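Local coordinates for protein decapping nuclease RAI1 (Scheffersomyces stipitis, PDB 5BTO) that hydrolyses the NAD cap and other 5' ends of RNA, releasing NAD whole, and directly binds, stabilises and stimulates the exoribonuclease RAT1, at residues Gly182-Phe185 with Glu186-Thr190; Ser382-Asn386 with Gly387-Thr391; Val362-Pro366 with Ser367-Phe371. All coordinates share one frame; numbering follows the deposited sequence.

Along the chain the order is contact 1, contact 3, contact 2. Contact 1 is the last turn of helix 169-188 and carries E186, a ligand of the divalent metal; the other two lie across the chain's centre from it, each with its centre about 36 Å away. Contact 3 is the turn of the hairpin 359-365/370-375, two neighbouring strands of the large mixed sheet. Strand 370-375 leads straight into helix 378-388, whose end is contact 2, packed on strands 132-139 and 142-147 of the same sheet. Contacts 2 and 3 have centres about 25 Å apart and do not touch. M389 of contact 2 is about 8 Å from substrate-binding Y114 (side chains); contact 3 lies away from both sites.

Contact 1 (Gly182-Phe185 with Glu186-Thr190); sequences GYKF and EAIAT
The F185 ring has the methyl of A189 over one face, offset toward the rim, with CB 4.2 Å from F185 CE1. I188 CD1 comes in obliquely on the same side chain, 4.2 Å from F185 CD1, the two side chains crossing at about a right angle. The other flat pair, the Y183 ring and the E186 carboxylate, lie side by side and point the same way, their planes 28° apart, with Y183 CD1 3.9 Å from E186 OE1. These are i to i+3 and i to i+4 neighbours in the closing turn of helix 169-188, a helix of the PD-(D/E)XK nuclease fold of this enzyme. E186 is a ligand of the divalent metal, and its carboxylate stands close to that of D237, another ligand. With CG beside its own backbone N (chi1 -64°) and the chain extended beyond, E186 runs back along the helix past the carbonyl of G182, which takes the E186 N-H at 3.2 Å. K184 bends at chi2 (67°), and its CE lies across I188 CG2 at 3.7 Å. At the end of the helix A189 N makes a weak bond to F185 O, while T190 OG1 donates to E186 O at 2.9 Å.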
loop_
_atom_site.group_PDB
_atom_site.type_symbol
_atom_site.label_atom_id
_atom_site.label_comp_id
_atom_site.label_asym_id
_atom_site.label_seq_id
_atom_site.Cartn_x
_atom_site.Cartn_y
_atom_site.Cartn_z
ATOM N N GLY A 182 -3.323 35.555 -12.744
ATOM C CA GLY A 182 -4.483 34.721 -12.479
ATOM C C GLY A 182 -5.616 35.536 -11.878
ATOM O O GLY A 182 -6.771 35.429 -12.300
ATOM N N TYR A 183 -5.279 36.359 -10.889
ATOM C CA TYR A 183 -6.250 37.260 -10.285
ATOM C C TYR A 183 -6.725 38.320 -11.278
ATOM O O TYR A 183 -7.895 38.700 -11.269
ATOM C CB TYR A 183 -5.673 37.922 -9.029
ATOM C CG TYR A 183 -5.310 36.939 -7.936
ATOM C CD1 TYR A 183 -6.288 36.365 -7.138
ATOM C CD2 TYR A 183 -3.988 36.582 -7.707
ATOM C CE1 TYR A 183 -5.961 35.463 -6.141
ATOM C CE2 TYR A 183 -3.651 35.678 -6.711
ATOM C CZ TYR A 183 -4.643 35.124 -5.931
ATOM O OH TYR A 183 -4.319 34.228 -4.937
ATOM N N LYS A 184 -5.821 38.793 -12.133
ATOM C CA LYS A 184 -6.186 39.778 -13.148
ATOM C C LYS A 184 -7.190 39.175 -14.124
ATOM O O LYS A 184 -8.167 39.819 -14.503
ATOM C CB LYS A 184 -4.943 40.270 -13.898
ATOM C CG LYS A 184 -5.226 41.260 -15.033
ATOM C CD LYS A 184 -5.770 42.593 -14.519
ATOM C CE LYS A 184 -5.829 43.634 -15.634
ATOM N NZ LYS A 184 -6.119 45.007 -15.131
ATOM N N PHE A 185 -6.949 37.929 -14.524
ATOM C CA PHE A 185 -7.852 37.253 -15.433
ATOM C C PHE A 185 -9.245 37.181 -14.818
ATOM O O PHE A 185 -10.236 37.461 -15.485
ATOM C CB PHE A 185 -7.338 35.853 -15.774
ATOM C CG PHE A 185 -8.221 35.097 -16.722
ATOM C CD1 PHE A 185 -8.495 35.600 -17.992
ATOM C CD2 PHE A 185 -8.774 33.880 -16.353
ATOM C CE1 PHE A 185 -9.313 34.899 -18.871
ATOM C CE2 PHE A 185 -9.587 33.176 -17.226
ATOM C CZ PHE A 185 -9.861 33.691 -18.488
ATOM N N GLU A 186 -9.325 36.818 -13.544
ATOM C CA GLU A 186 -10.627 36.747 -12.890
ATOM C C GLU A 186 -11.316 38.103 -12.952
ATOM O O GLU A 186 -12.509 38.194 -13.243
ATOM C CB GLU A 186 -10.492 36.293 -11.441
ATOM C CG GLU A 186 -9.964 34.883 -11.281
ATOM C CD GLU A 186 -10.042 34.406 -9.849
ATOM O OE1 GLU A 186 -8.998 34.391 -9.159
ATOM O OE2 GLU A 186 -11.156 34.050 -9.411
ATOM N N ALA A 187 -10.550 39.155 -12.688
ATOM C CA ALA A 187 -11.092 40.507 -12.647
ATOM C C ALA A 187 -11.663 40.949 -13.994
ATOM O O ALA A 187 -12.749 41.521 -14.053
ATOM C CB ALA A 187 -10.030 41.486 -12.175
ATOM N N ILE A 188 -10.931 40.686 -15.072
ATOM C CA ILE A 188 -11.360 41.142 -16.388
ATOM C C ILE A 188 -12.389 40.214 -17.025
ATOM O O ILE A 188 -13.044 40.586 -17.997
ATOM C CB ILE A 188 -10.156 41.394 -17.344
ATOM C CG1 ILE A 188 -9.431 40.092 -17.694
ATOM C CG2 ILE A 188 -9.187 42.383 -16.722
ATOM C CD1 ILE A 188 -9.972 39.381 -18.916
ATOM N N ALA A 189 -12.545 39.016 -16.462
ATOM C CA ALA A 189 -13.440 38.013 -17.033
ATOM C C ALA A 189 -14.745 37.857 -16.259
ATOM O O ALA A 189 -15.536 36.956 -16.553
ATOM C CB ALA A 189 -12.727 36.657 -17.145
ATOM N N THR A 190 -14.968 38.720 -15.270
ATOM C CA THR A 190 -16.210 38.672 -14.492
ATOM C C THR A 190 -16.827 40.044 -14.231
ATOM O O THR A 190 -16.190 41.081 -14.419
ATOM C CB THR A 190 -15.998 38.024 -13.104
ATOM O OG1 THR A 190 -15.137 38.861 -12.323
ATOM C CG2 THR A 190 -15.398 36.619 -13.223
#

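Contact 2 (Ser382-Asn386 with Gly387-Thr391); sequences SRLRN and GEMLT
R383 and E388 run side by side in the same direction, and a salt bridge closes between R383 NH1 and E388 OE1. The modelled 2.4 Å between those two atoms is very short, so the exact length is doubtful. The guanidinium and carboxylate planes are turned 54° apart, and E388 OE2 lies at the guanidinium edge, in its plane. Both chains leave with CG anti to the backbone N; R383 then bends at chi3 while E388 stays extended. Beneath the carboxylate L384 CD2 packs 3.9 Å from E388 CD, and L384 CB meets M389 CB at 4.2 Å. R385 and L390 run side by side, R385 CG 4.1 Å from L390 CD1.

The backbone sets this pairing five residues apart. E388 N reaches back to R383 O, a pi-type i to i+5 bond, and L384 O accepts twice, from M389 N at 2.9 Å and from L390 N at 3.0 Å, as helix 378-388 widens and ends. G387, at phi 149°, adopts a backbone shape in which a side chain would clash with the N386 carbonyl. Further out, E388 OE2 accepts from E149 N and the R385 guanidinium donates to A138 O, while L384 and M389 pack on strand 132-139, joining the helix end to the large sheet. With E388 cut back to an alanine, R383 NH1 would probably lose its carboxylate mate and the E149 N-H this acceptor.

With OE1 on R383 NH1 and OE2 both at the guanidinium edge and on the E149 N-H, the E388 carboxylate is probably held as an anion and kept from turning.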
loop_
_atom_site.group_PDB
_atom_site.type_symbol
_atom_site.label_atom_id
_atom_site.label_comp_id
_atom_site.label_asym_id
_atom_site.label_seq_id
_atom_site.Cartn_x
_atom_site.Cartn_y
_atom_site.Cartn_z
ATOM N N SER A 382 -4.046 19.508 22.781
ATOM C CA SER A 382 -4.630 20.631 23.501
ATOM C C SER A 382 -4.633 21.900 22.646
ATOM O O SER A 382 -5.651 22.587 22.536
ATOM C CB SER A 382 -3.866 20.870 24.804
ATOM O OG SER A 382 -4.373 21.997 25.488
ATOM N N ARG A 383 -3.493 22.211 22.037
ATOM C CA ARG A 383 -3.415 23.367 21.141
ATOM C C ARG A 383 -4.497 23.332 20.048
ATOM O O ARG A 383 -5.147 24.345 19.761
ATOM C CB ARG A 383 -2.021 23.470 20.517
ATOM C CG ARG A 383 -1.929 24.502 19.396
ATOM C CD ARG A 383 -0.512 24.634 18.839
ATOM N NE ARG A 383 -0.011 23.393 18.247
ATOM C CZ ARG A 383 -0.185 23.038 16.977
ATOM N NH1 ARG A 383 -0.858 23.825 16.154
ATOM N NH2 ARG A 383 0.314 21.892 16.526
ATOM N N LEU A 384 -4.700 22.171 19.435
ATOM C CA LEU A 384 -5.690 22.058 18.355
ATOM C C LEU A 384 -7.132 22.144 18.860
ATOM O O LEU A 384 -7.967 22.816 18.256
ATOM C CB LEU A 384 -5.481 20.764 17.563
ATOM C CG LEU A 384 -4.114 20.633 16.878
ATOM C CD1 LEU A 384 -3.878 19.226 16.343
ATOM C CD2 LEU A 384 -3.964 21.660 15.759
ATOM N N ARG A 385 -7.421 21.474 19.971
ATOM C CA ARG A 385 -8.785 21.415 20.488
ATOM C C ARG A 385 -9.190 22.699 21.186
ATOM O O ARG A 385 -10.381 22.953 21.384
ATOM C CB ARG A 385 -8.957 20.226 21.446
ATOM C CG ARG A 385 -8.942 18.894 20.735
ATOM C CD ARG A 385 -9.075 17.720 21.692
ATOM N NE ARG A 385 -8.957 16.475 20.941
ATOM C CZ ARG A 385 -9.974 15.868 20.349
ATOM N NH1 ARG A 385 -11.199 16.386 20.442
ATOM N NH2 ARG A 385 -9.769 14.748 19.661
ATOM N N ASN A 386 -8.201 23.509 21.550
ATOM C CA ASN A 386 -8.458 24.706 22.340
ATOM C C ASN A 386 -8.067 26.010 21.645
ATOM O O ASN A 386 -7.534 26.925 22.277
ATOM C CB ASN A 386 -7.788 24.583 23.713
ATOM C CG ASN A 386 -8.412 23.489 24.564
ATOM O OD1 ASN A 386 -9.621 23.483 24.798
ATOM N ND2 ASN A 386 -7.593 22.552 25.020
ATOM N N GLY A 387 -8.354 26.104 20.349
ATOM C CA GLY A 387 -8.118 27.341 19.627
ATOM C C GLY A 387 -7.767 27.224 18.155
ATOM O O GLY A 387 -8.409 27.858 17.318
ATOM N N GLU A 388 -6.753 26.429 17.824
ATOM C CA GLU A 388 -6.297 26.372 16.431
ATOM C C GLU A 388 -7.278 25.683 15.484
ATOM O O GLU A 388 -7.548 26.194 14.396
ATOM C CB GLU A 388 -4.895 25.755 16.292
ATOM C CG GLU A 388 -4.505 25.534 14.814
ATOM C CD GLU A 388 -3.018 25.284 14.585
ATOM O OE1 GLU A 388 -2.199 25.709 15.431
ATOM O OE2 GLU A 388 -2.668 24.674 13.543
ATOM N N MET A 389 -7.812 24.536 15.892
ATOM C CA MET A 389 -8.781 23.801 15.074
ATOM C C MET A 389 -10.213 24.024 15.569
ATOM O O MET A 389 -11.036 24.626 14.875
ATOM C CB MET A 389 -8.448 22.303 15.075
ATOM C CG MET A 389 -9.403 21.427 14.264
ATOM S SD MET A 389 -8.700 20.866 12.707
ATOM C CE MET A 389 -7.070 20.365 13.299
ATOM N N LEU A 390 -10.509 23.527 16.767
ATOM C CA LEU A 390 -11.824 23.729 17.370
ATOM C C LEU A 390 -11.875 25.084 18.058
ATOM O O LEU A 390 -10.887 25.522 18.665
ATOM C CB LEU A 390 -12.134 22.618 18.378
ATOM C CG LEU A 390 -12.105 21.181 17.852
ATOM C CD1 LEU A 390 -12.428 20.179 18.961
ATOM C CD2 LEU A 390 -13.034 20.997 16.660
ATOM N N THR A 391 -13.024 25.749 17.967
ATOM C CA THR A 391 -13.213 27.024 18.647
ATOM C C THR A 391 -14.099 26.821 19.869
ATOM O O THR A 391 -14.864 25.860 19.939
ATOM C CB THR A 391 -13.878 28.052 17.730
ATOM O OG1 THR A 391 -15.223 27.642 17.457
ATOM C CG2 THR A 391 -13.107 28.171 16.412
#

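Contact 3 (Val362-Pro366 with Ser367-Phe371); sequences VSFDP and STRTF
D365 reaches into the turn that follows it, toward S367 and T368. D365 CB has T368 OG1 at 3.6 Å, with the hydroxyl of the cross-strand neighbour T370 a little farther, and with CG anti to the backbone N (chi1 175°) the carboxylate swings over the turn. OD1 accepts the backbone N-H of S367 at 3.3 Å, met from above the carboxylate plane. S367 OG is close to both oxygens, 3.0 Å from OD1 and 3.1 Å from OD2. OD2 takes the hydroxyl proton of T368, OG1 to OD2 2.8 Å, again from above the plane, the two side chains crossing at about a right angle. The carboxylate thus ties the start of the turn to the strand that enters it, OD1 and S367 N closing an Asx turn.

The turn joins strands 359-365 and 370-375 of the large mixed sheet in a hairpin, and R369 and T370 both face D365 in a G1 beta bulge. R369 takes the positive phi (51°) of that motif. D365 N donates to T370 O at 3.0 Å, while D365 O receives weak bonds from T368, R369 and T370. A water bridges P366 O and R369 NE, lying in the plane of the guanidinium at its edge.

On the opposite face of the hairpin F364 and F371 form a non-hydrogen-bonded pair, F364 CB 3.9 Å from F371 CD2. V362 CG1 presses on F371 CZ at 3.5 Å, and S363 O stands over one face of the F371 ring. F371 also meets W339 of helix 333-350 edge-to-face, and S363 OG bonds to D133.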
loop_
_atom_site.group_PDB
_atom_site.type_symbol
_atom_site.label_atom_id
_atom_site.label_comp_id
_atom_site.label_asym_id
_atom_site.label_seq_id
_atom_site.Cartn_x
_atom_site.Cartn_y
_atom_site.Cartn_z
ATOM N N VAL A 362 -1.287 13.347 9.770
ATOM C CA VAL A 362 -1.172 12.593 8.527
ATOM C C VAL A 362 -0.082 13.268 7.714
ATOM O O VAL A 362 -0.128 14.477 7.493
ATOM C CB VAL A 362 -2.498 12.606 7.724
ATOM C CG1 VAL A 362 -2.321 11.914 6.370
ATOM C CG2 VAL A 362 -3.608 11.946 8.518
ATOM N N SER A 363 0.916 12.500 7.284
ATOM C CA SER A 363 2.052 13.103 6.602
ATOM C C SER A 363 2.506 12.277 5.413
ATOM O O SER A 363 2.632 11.050 5.494
ATOM C CB SER A 363 3.227 13.275 7.580
ATOM O OG SER A 363 4.337 13.881 6.941
ATOM N N PHE A 364 2.756 12.956 4.304
ATOM C CA PHE A 364 3.494 12.346 3.214
ATOM C C PHE A 364 4.858 13.001 3.117
ATOM O O PHE A 364 4.964 14.222 2.978
ATOM C CB PHE A 364 2.761 12.467 1.874
ATOM C CG PHE A 364 3.597 12.009 0.705
ATOM C CD1 PHE A 364 3.864 10.667 0.521
ATOM C CD2 PHE A 364 4.116 12.921 -0.202
ATOM C CE1 PHE A 364 4.649 10.236 -0.545
ATOM C CE2 PHE A 364 4.888 12.501 -1.268
ATOM C CZ PHE A 364 5.155 11.159 -1.447
ATOM N N ASP A 365 5.901 12.171 3.218
ATOM C CA ASP A 365 7.287 12.626 3.172
ATOM C C ASP A 365 7.917 12.269 1.826
ATOM O O ASP A 365 8.161 11.102 1.538
ATOM C CB ASP A 365 8.078 11.973 4.309
ATOM C CG ASP A 365 9.556 12.293 4.258
ATOM O OD1 ASP A 365 9.938 13.332 3.684
ATOM O OD2 ASP A 365 10.346 11.500 4.804
ATOM N N PRO A 366 8.172 13.279 0.988
ATOM C CA PRO A 366 8.702 13.000 -0.349
ATOM C C PRO A 366 10.078 12.333 -0.339
ATOM O O PRO A 366 10.382 11.552 -1.244
ATOM C CB PRO A 366 8.809 14.390 -0.978
ATOM C CG PRO A 366 7.828 15.222 -0.246
ATOM C CD PRO A 366 7.808 14.695 1.160
ATOM N N SER A 367 10.905 12.642 0.654
ATOM C CA SER A 367 12.269 12.121 0.667
ATOM C C SER A 367 12.279 10.606 0.834
ATOM O O SER A 367 13.123 9.919 0.258
ATOM C CB SER A 367 13.124 12.806 1.741
ATOM O OG SER A 367 12.737 12.422 3.052
ATOM N N THR A 368 11.334 10.088 1.615
ATOM C CA THR A 368 11.244 8.650 1.859
ATOM C C THR A 368 10.070 8.016 1.122
ATOM O O THR A 368 9.940 6.787 1.068
ATOM C CB THR A 368 11.100 8.347 3.356
ATOM O OG1 THR A 368 9.902 8.952 3.857
ATOM C CG2 THR A 368 12.291 8.895 4.118
ATOM N N ARG A 369 9.228 8.870 0.548
ATOM C CA ARG A 369 7.992 8.452 -0.101
ATOM C C ARG A 369 7.156 7.546 0.793
ATOM O O ARG A 369 6.727 6.466 0.390
ATOM C CB ARG A 369 8.267 7.814 -1.462
ATOM C CG ARG A 369 8.672 8.839 -2.504
ATOM C CD ARG A 369 8.724 8.249 -3.897
ATOM N NE ARG A 369 9.134 9.240 -4.886
ATOM C CZ ARG A 369 9.148 9.013 -6.194
ATOM N NH1 ARG A 369 8.767 7.831 -6.658
ATOM N NH2 ARG A 369 9.536 9.965 -7.033
ATOM N N THR A 370 6.925 8.007 2.016
ATOM C CA THR A 370 6.104 7.260 2.952
ATOM C C THR A 370 4.900 8.101 3.349
ATOM O O THR A 370 5.003 9.315 3.505
ATOM C CB THR A 370 6.896 6.826 4.205
ATOM O OG1 THR A 370 7.273 7.977 4.969
ATOM C CG2 THR A 370 8.150 6.065 3.797
ATOM N N PHE A 371 3.763 7.436 3.504
ATOM C CA PHE A 371 2.526 8.076 3.930
ATOM C C PHE A 371 2.194 7.515 5.305
ATOM O O PHE A 371 1.995 6.308 5.453
ATOM C CB PHE A 371 1.416 7.740 2.940
ATOM C CG PHE A 371 0.180 8.590 3.094
ATOM C CD1 PHE A 371 -0.791 8.254 4.025
ATOM C CD2 PHE A 371 -0.013 9.710 2.303
ATOM C CE1 PHE A 371 -1.942 9.021 4.167
ATOM C CE2 PHE A 371 -1.150 10.484 2.446
ATOM C CZ PHE A 371 -2.123 10.142 3.378
HETATM O O HOH W 1 9.569 11.681 -3.828
#